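Local structure of 2-oxoglutarate (2OG) and Fe(II)-dependent oxygenase superfamily protein (Arabidopsis thaliana, 6KWA) at residues 89-99 and 109-120. The protein probably catalyses the irreversible, 2-oxoglutarate-dependent oxidation of the auxin indole-3-acetic acid to inactive 2-oxindole-3-acetic acid, so limiting auxin levels. Sequence-based numbering, arbitrary orientation.
Sequences MASPHAVNTFC and REIMVKYAKAIN
Val95 drives both of its methyl groups into the seam between helix 92-99 and helix 109-120. Val95 CG1, anti to the backbone N (chi1 -177°), lies 3.9 Å from Met112 CG and also meets Val113 CG2, while CG2 rests on Ala116 CB; a short, beta-branched valine suits this place because its two methyls reach different partners. Ala116, with its single methyl, leaves room for Met89, whose chain bends at its last torsion so that CE comes 3.7 Å from Ala116 CA. Met112, flexible enough to fold at both outer torsions, serves two neighbours: its CE lies 3.9 Å from Cys99 SG, and its SD approaches Phe98 CE2 at 4.0 Å, an oblique Met-aromatic contact. Ala90 CB meets the amide of Asn120, whose OD1 is weakly hydrogen-bonded to Ser147.

The polar contact lies at the other end. Arg109 NH1 donates a fairly straight bond (164°) to Asn96 OD1, 2.9 Å away and nearly in the guanidinium plane, and a weak one to Asn96 O. Asp100 forms a salt bridge with NH2; arginine's long chain and several N-H groups let it reach both residues, while small Cys99 lets the flat guanidinium lie over its CB. A leucine in place of Arg109 would probably leave Asn96 OD1 without this donor and the Asp100 carboxylate without this countercharge.

The axes pass 9.9 Å apart at 145°, forming an antiparallel helical hairpin. Met89 and Met112 pack against Phe149 of strand 147-155, part of the double-stranded beta-helix core, which carries the 2-oxoglutarate-binding Asn152 and Tyr154.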
loop_
_atom_site.group_PDB
_atom_site.type_symbol
_atom_site.label_atom_id
_atom_site.label_comp_id
_atom_site.label_asym_id
_atom_site.label_seq_id
_atom_site.Cartn_x
_atom_site.Cartn_y
_atom_site.Cartn_z
ATOM N N MET A 89 10.931 1.142 -5.959
ATOM C CA MET A 89 10.101 1.517 -7.098
ATOM C C MET A 89 10.312 2.973 -7.480
ATOM O O MET A 89 9.858 3.423 -8.541
ATOM C CB MET A 89 8.623 1.221 -6.812
ATOM C CG MET A 89 7.884 2.228 -5.963
ATOM S SD MET A 89 6.163 1.716 -5.679
ATOM C CE MET A 89 5.421 2.240 -7.225
ATOM N N ALA A 90 11.036 3.701 -6.639
ATOM C CA ALA A 90 11.398 5.085 -6.951
ATOM C C ALA A 90 12.567 5.131 -7.929
ATOM O O ALA A 90 12.793 6.147 -8.576
ATOM C CB ALA A 90 11.737 5.870 -5.668
ATOM N N SER A 91 13.320 4.036 -8.023
ATOM C CA SER A 91 14.413 3.927 -8.998
ATOM C C SER A 91 13.913 3.478 -10.382
ATOM O O SER A 91 13.397 2.370 -10.527
ATOM C CB SER A 91 15.467 2.951 -8.486
ATOM O OG SER A 91 16.261 2.473 -9.551
ATOM N N PRO A 92 14.073 4.328 -11.409
ATOM C CA PRO A 92 13.679 3.916 -12.769
ATOM C C PRO A 92 14.420 2.681 -13.273
ATOM O O PRO A 92 13.870 1.939 -14.086
ATOM C CB PRO A 92 14.003 5.152 -13.615
ATOM C CG PRO A 92 13.831 6.299 -12.643
ATOM C CD PRO A 92 14.367 5.772 -11.329
ATOM N N HIS A 93 15.622 2.434 -12.769
ATOM C CA HIS A 93 16.337 1.233 -13.153
ATOM C C HIS A 93 15.615 -0.014 -12.615
ATOM O O HIS A 93 15.446 -1.007 -13.333
ATOM C CB HIS A 93 17.777 1.284 -12.642
ATOM C CG HIS A 93 18.573 0.048 -12.939
ATOM N ND1 HIS A 93 18.900 -0.335 -14.224
ATOM C CD2 HIS A 93 19.132 -0.875 -12.120
ATOM C CE1 HIS A 93 19.610 -1.449 -14.183
ATOM N NE2 HIS A 93 19.771 -1.797 -12.919
ATOM N N ALA A 94 15.164 0.047 -11.363
ATOM C CA ALA A 94 14.432 -1.070 -10.777
ATOM C C ALA A 94 13.145 -1.325 -11.562
ATOM O O ALA A 94 12.791 -2.465 -11.839
ATOM C CB ALA A 94 14.127 -0.807 -9.306
ATOM N N VAL A 95 12.454 -0.253 -11.925
ATOM C CA VAL A 95 11.221 -0.376 -12.673
ATOM C C VAL A 95 11.502 -1.004 -14.056
ATOM O O VAL A 95 10.779 -1.895 -14.498
ATOM C CB VAL A 95 10.528 0.987 -12.798
ATOM C CG1 VAL A 95 9.201 0.845 -13.520
ATOM C CG2 VAL A 95 10.313 1.565 -11.412
ATOM N N ASN A 96 12.567 -0.569 -14.726
ATOM C CA ASN A 96 12.898 -1.161 -16.027
ATOM C C ASN A 96 13.376 -2.612 -15.939
ATOM O O ASN A 96 13.075 -3.433 -16.804
ATOM C CB ASN A 96 13.952 -0.324 -16.746
ATOM C CG ASN A 96 13.344 0.834 -17.464
ATOM O OD1 ASN A 96 12.328 0.680 -18.149
ATOM N ND2 ASN A 96 13.945 2.010 -17.320
ATOM N N THR A 97 14.122 -2.919 -14.896
ATOM C CA THR A 97 14.559 -4.279 -14.668
ATOM C C THR A 97 13.376 -5.228 -14.571
ATOM O O THR A 97 13.375 -6.302 -15.175
ATOM C CB THR A 97 15.378 -4.352 -13.401
ATOM O OG1 THR A 97 16.550 -3.551 -13.583
ATOM C CG2 THR A 97 15.746 -5.810 -13.057
ATOM N N PHE A 98 12.378 -4.811 -13.796
ATOM C CA PHE A 98 11.136 -5.529 -13.652
ATOM C C PHE A 98 10.458 -5.697 -15.023
ATOM O O PHE A 98 9.995 -6.777 -15.373
ATOM C CB PHE A 98 10.241 -4.782 -12.670
ATOM C CG PHE A 98 8.898 -5.402 -12.461
ATOM C CD1 PHE A 98 8.734 -6.434 -11.546
ATOM C CD2 PHE A 98 7.787 -4.936 -13.146
ATOM C CE1 PHE A 98 7.483 -7.009 -11.343
ATOM C CE2 PHE A 98 6.536 -5.508 -12.943
ATOM C CZ PHE A 98 6.389 -6.541 -12.038
ATOM N N CYS A 99 10.412 -4.630 -15.807
ATOM C CA CYS A 99 9.801 -4.699 -17.130
ATOM C C CYS A 99 10.585 -5.620 -18.089
ATOM O O CYS A 99 9.989 -6.340 -18.898
ATOM C CB CYS A 99 9.652 -3.300 -17.709
ATOM S SG CYS A 99 8.359 -2.352 -16.877
ATOM N N ARG A 109 5.660 -0.734 -20.408
ATOM C CA ARG A 109 6.822 -0.227 -19.711
ATOM C C ARG A 109 6.549 1.203 -19.328
ATOM O O ARG A 109 6.814 1.599 -18.195
ATOM C CB ARG A 109 8.082 -0.320 -20.568
ATOM C CG ARG A 109 9.336 0.200 -19.882
ATOM C CD ARG A 109 10.560 0.002 -20.742
ATOM N NE ARG A 109 10.704 -1.395 -21.148
ATOM C CZ ARG A 109 11.527 -2.252 -20.558
ATOM N NH1 ARG A 109 12.267 -1.856 -19.527
ATOM N NH2 ARG A 109 11.607 -3.504 -20.984
ATOM N N GLU A 110 5.954 1.957 -20.249
ATOM C CA GLU A 110 5.756 3.377 -20.011
ATOM C C GLU A 110 4.649 3.631 -18.976
ATOM O O GLU A 110 4.732 4.575 -18.173
ATOM C CB GLU A 110 5.417 4.073 -21.322
ATOM C CG GLU A 110 6.629 4.686 -22.006
ATOM C CD GLU A 110 6.238 5.663 -23.106
ATOM O OE1 GLU A 110 5.033 5.723 -23.437
ATOM O OE2 GLU A 110 7.132 6.366 -23.638
ATOM N N ILE A 111 3.631 2.776 -18.994
ATOM C CA ILE A 111 2.557 2.822 -18.010
ATOM C C ILE A 111 3.103 2.618 -16.597
ATOM O O ILE A 111 2.749 3.332 -15.659
ATOM C CB ILE A 111 1.485 1.780 -18.328
ATOM C CG1 ILE A 111 0.782 2.181 -19.635
ATOM C CG2 ILE A 111 0.493 1.645 -17.160
ATOM C CD1 ILE A 111 -0.122 1.109 -20.198
ATOM N N MET A 112 3.991 1.646 -16.473
ATOM C CA MET A 112 4.584 1.281 -15.212
ATOM C C MET A 112 5.452 2.422 -14.675
ATOM O O MET A 112 5.429 2.749 -13.487
ATOM C CB MET A 112 5.428 0.021 -15.397
ATOM C CG MET A 112 5.690 -0.753 -14.147
ATOM S SD MET A 112 4.578 -2.149 -14.060
ATOM C CE MET A 112 4.705 -2.780 -15.730
ATOM N N VAL A 113 6.220 3.015 -15.565
ATOM C CA VAL A 113 7.146 4.074 -15.201
ATOM C C VAL A 113 6.388 5.298 -14.699
ATOM O O VAL A 113 6.779 5.921 -13.706
ATOM C CB VAL A 113 8.061 4.426 -16.410
ATOM C CG1 VAL A 113 8.777 5.788 -16.229
ATOM C CG2 VAL A 113 9.056 3.308 -16.621
ATOM N N LYS A 114 5.284 5.613 -15.372
ATOM C CA LYS A 114 4.481 6.770 -15.021
ATOM C C LYS A 114 3.598 6.488 -13.774
ATOM O O LYS A 114 3.321 7.399 -12.987
ATOM C CB LYS A 114 3.645 7.204 -16.227
ATOM C CG LYS A 114 4.488 7.799 -17.372
ATOM C CD LYS A 114 5.712 8.597 -16.845
ATOM C CE LYS A 114 6.823 8.786 -17.919
ATOM N NZ LYS A 114 7.861 9.812 -17.577
ATOM N N TYR A 115 3.113 5.254 -13.627
ATOM C CA TYR A 115 2.396 4.848 -12.419
ATOM C C TYR A 115 3.298 4.900 -11.185
ATOM O O TYR A 115 2.913 5.432 -10.144
ATOM C CB TYR A 115 1.850 3.438 -12.562
ATOM C CG TYR A 115 0.903 3.047 -11.458
ATOM C CD1 TYR A 115 -0.456 3.306 -11.571
ATOM C CD2 TYR A 115 1.360 2.421 -10.300
ATOM C CE1 TYR A 115 -1.342 2.925 -10.560
ATOM C CE2 TYR A 115 0.491 2.055 -9.295
ATOM C CZ TYR A 115 -0.851 2.305 -9.431
ATOM O OH TYR A 115 -1.711 1.939 -8.434
ATOM N N ALA A 116 4.491 4.328 -11.308
ATOM C CA ALA A 116 5.460 4.322 -10.227
ATOM C C ALA A 116 5.744 5.728 -9.726
ATOM O O ALA A 116 5.770 5.978 -8.519
ATOM C CB ALA A 116 6.769 3.652 -10.671
ATOM N N LYS A 117 5.948 6.652 -10.651
ATOM C CA LYS A 117 6.370 7.978 -10.248
ATOM C C LYS A 117 5.188 8.736 -9.636
ATOM O O LYS A 117 5.354 9.440 -8.653
ATOM C CB LYS A 117 6.964 8.703 -11.461
ATOM C CG LYS A 117 6.797 10.210 -11.549
ATOM C CD LYS A 117 7.719 10.690 -12.705
ATOM C CE LYS A 117 7.632 12.171 -13.004
ATOM N NZ LYS A 117 8.371 12.947 -11.977
ATOM N N ALA A 118 3.986 8.525 -10.170
ATOM C CA ALA A 118 2.795 9.178 -9.655
ATOM C C ALA A 118 2.415 8.685 -8.272
ATOM O O ALA A 118 2.050 9.481 -7.414
ATOM C CB ALA A 118 1.625 8.973 -10.608
ATOM N N ILE A 119 2.460 7.373 -8.070
ATOM C CA ILE A 119 2.031 6.791 -6.810
ATOM C C ILE A 119 3.037 7.098 -5.741
ATOM O O ILE A 119 2.680 7.378 -4.601
ATOM C CB ILE A 119 1.818 5.280 -6.931
ATOM C CG1 ILE A 119 0.521 5.059 -7.672
ATOM C CG2 ILE A 119 1.618 4.680 -5.608
ATOM C CD1 ILE A 119 -0.667 5.612 -6.935
ATOM N N ASN A 120 4.302 7.054 -6.128
ATOM C CA ASN A 120 5.385 7.387 -5.236
ATOM C C ASN A 120 5.363 8.866 -4.844
ATOM O O ASN A 120 5.766 9.251 -3.727
ATOM C CB ASN A 120 6.704 7.027 -5.894
ATOM C CG ASN A 120 7.848 7.165 -4.977
ATOM O OD1 ASN A 120 8.104 6.281 -4.154
ATOM N ND2 ASN A 120 8.575 8.276 -5.102
#